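Local coordinates for carbohydrate binding module E1 (Uncultured bacterium, PDB 5KLE), which binds cellopentaose and probably related beta-glucan chains such as cellulose, acting as a carbohydrate-binding module of a beta-sandwich fold, at residues T46-S50 against T62-N66. Numbering follows the deposited sequence.
Sequences TGVAS and TNTGN
Ser50 and Asn63 form an antiparallel hydrogen-bonded pair where strands 50-54 and 61-63 meet at the edge of one sheet of the beta-sandwich. Ser50 N gives a nearly straight bond, 2.9 Å and 168°, to Asn63 O in the carbonyl plane, and Asn63 N returns one to Ser50 O. Asn63 shows how a single side chain can extend such a pairing into the loops beyond. Its CB lies 3.8 Å from Ser50 OG, on the face that both residues share. CG is set anti to the backbone N (chi1 -180°), beside the carbonyl carbon, which carries the amide toward the chain that follows. There OD1 accepts from Gly65 N at 2.8 Å, closing an Asx turn, although the donor stands above the carbonyl plane. OD1 also accepts a hydrogen bond from a water that donates to Val48 O as well and accepts from Ser50 OG; Ser50 OG in turn is hydrogen-bonded to Tyr52 OH. ND2 is held by Gly67 O and Thr69 OG1. At the end of the turn, Gly65 O accepts from Gly47 N (2.8 Å) with a bent 134° angle, and a second water donates to both Gly47 O and Thr64 O. Gly65, with a positive phi, brings its CA to 3.7 Å from Val48 O. Held through both its oxygen and its nitrogen, the Asn63 amide has its rotation fixed, and its water ties the turn to the loop across it.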
ATOM      1  N   THR A  46       2.792 -13.928   0.209  1.00  8.97           N
ATOM      2  CA  THR A  46       3.642 -14.448   1.286  1.00  9.93           C
ATOM      3  C   THR A  46       2.828 -15.171   2.373  1.00  9.18           C
ATOM      4  O   THR A  46       3.406 -15.915   3.176  1.00 11.17           O
ATOM      5  CB  THR A  46       4.436 -13.286   1.943  1.00 10.29           C
ATOM      6  OG1 THR A  46       5.001 -12.443   0.912  1.00 11.04           O
ATOM      7  CG2 THR A  46       5.604 -13.810   2.847  1.00 11.93           C
ATOM      8  N   GLY A  47       1.516 -14.925   2.455  1.00  9.10           N
ATOM      9  CA  GLY A  47       0.682 -15.536   3.482  1.00 10.60           C
ATOM     10  C   GLY A  47       0.538 -14.733   4.754  1.00  9.30           C
ATOM     11  O   GLY A  47      -0.078 -15.214   5.721  1.00  9.98           O
ATOM     12  N   VAL A  48       1.069 -13.514   4.777  1.00  8.59           N
ATOM     13  CA  VAL A  48       1.074 -12.655   5.954  1.00  8.79           C
ATOM     14  C   VAL A  48      -0.041 -11.634   5.793  1.00  8.66           C
ATOM     15  O   VAL A  48      -0.058 -10.888   4.823  1.00 10.21           O
ATOM     16  CB  VAL A  48       2.447 -11.977   6.058  1.00 11.54           C
ATOM     17  CG1 VAL A  48       2.451 -10.945   7.174  1.00 10.97           C
ATOM     18  CG2 VAL A  48       3.529 -13.010   6.313  1.00 10.57           C
ATOM     19  N   ALA A  49      -0.995 -11.603   6.718  1.00  9.69           N
ATOM     20  CA  ALA A  49      -2.068 -10.622   6.616  1.00 11.31           C
ATOM     21  C   ALA A  49      -1.545  -9.207   6.828  1.00 11.10           C
ATOM     22  O   ALA A  49      -0.661  -8.972   7.661  1.00 11.99           O
ATOM     23  CB  ALA A  49      -3.114 -10.909   7.688  1.00 13.10           C
ATOM     24  N   SER A  50      -2.104  -8.251   6.080  1.00  9.38           N
ATOM     25  CA  SER A  50      -1.695  -6.853   6.199  1.00  8.65           C
ATOM     26  C   SER A  50      -2.887  -5.905   6.090  1.00  9.44           C
ATOM     27  O   SER A  50      -3.958  -6.274   5.604  1.00 11.23           O
ATOM     28  CB  SER A  50      -0.621  -6.507   5.136  1.00  9.46           C
ATOM     29  OG  SER A  50      -1.116  -6.714   3.819  1.00  8.77           O
ATOM     30  N   THR A  62      -7.668  -4.238   3.719  1.00  9.92           N
ATOM     31  CA  THR A  62      -7.024  -5.452   4.211  1.00 10.26           C
ATOM     32  C   THR A  62      -6.607  -6.352   3.056  1.00 11.76           C
ATOM     33  O   THR A  62      -7.243  -6.376   1.994  1.00 11.50           O
ATOM     34  CB  THR A  62      -7.934  -6.257   5.170  1.00 10.06           C
ATOM     35  OG1 THR A  62      -9.168  -6.625   4.506  1.00 15.61           O
ATOM     36  CG2 THR A  62      -8.253  -5.429   6.395  1.00 12.58           C
ATOM     37  N   ASN A  63      -5.555  -7.148   3.293  1.00  9.93           N
ATOM     38  CA  ASN A  63      -5.130  -8.175   2.350  1.00  9.27           C
ATOM     39  C   ASN A  63      -4.729  -9.425   3.126  1.00  9.46           C
ATOM     40  O   ASN A  63      -4.052  -9.337   4.166  1.00 11.27           O
ATOM     41  CB  ASN A  63      -3.942  -7.646   1.523  1.00  8.56           C
ATOM     42  CG  ASN A  63      -3.436  -8.670   0.496  1.00  9.10           C
ATOM     43  OD1 ASN A  63      -2.588  -9.531   0.785  1.00  9.68           O
ATOM     44  ND2 ASN A  63      -3.979  -8.593  -0.727  1.00 10.77           N
ATOM     45  N   THR A  64      -5.164 -10.595   2.645  1.00 11.13           N
ATOM     46  CA  THR A  64      -4.918 -11.869   3.336  1.00 10.26           C
ATOM     47  C   THR A  64      -3.511 -12.431   3.159  1.00 11.00           C
ATOM     48  O   THR A  64      -3.150 -13.357   3.901  1.00 13.66           O
ATOM     49  CB  THR A  64      -5.855 -12.953   2.792  1.00 16.27           C
ATOM     50  OG1 THR A  64      -5.641 -13.096   1.366  1.00 22.71           O
ATOM     51  CG2 THR A  64      -7.298 -12.572   3.041  1.00 17.05           C
ATOM     52  N   GLY A  65      -2.710 -11.915   2.217  1.00  9.90           N
ATOM     53  CA  GLY A  65      -1.456 -12.542   1.865  1.00 10.71           C
ATOM     54  C   GLY A  65      -1.563 -13.648   0.843  1.00  9.97           C
ATOM     55  O   GLY A  65      -0.586 -14.369   0.637  1.00 10.67           O
ATOM     56  N   ASN A  66      -2.725 -13.811   0.179  1.00 10.77           N
ATOM     57  CA  ASN A  66      -2.905 -14.911  -0.777  1.00 11.77           C
ATOM     58  C   ASN A  66      -3.580 -14.434  -2.065  1.00 11.41           C
ATOM     59  O   ASN A  66      -4.284 -15.217  -2.724  1.00 15.37           O
ATOM     60  CB  ASN A  66      -3.709 -16.061  -0.150  1.00 15.04           C
ATOM     61  CG  ASN A  66      -3.057 -16.600   1.130  1.00 29.00           C
ATOM     62  OD1 ASN A  66      -3.603 -16.457   2.231  1.00 41.68           O
ATOM     63  ND2 ASN A  66      -1.877 -17.176   0.986  1.00 25.92           N
TER
HETATM   64  O   HOH W   1      -3.055 -14.820   6.364  1.00 17.62           O
HETATM   65  O   HOH W   2      -0.714  -9.112   2.774  1.00  9.04           O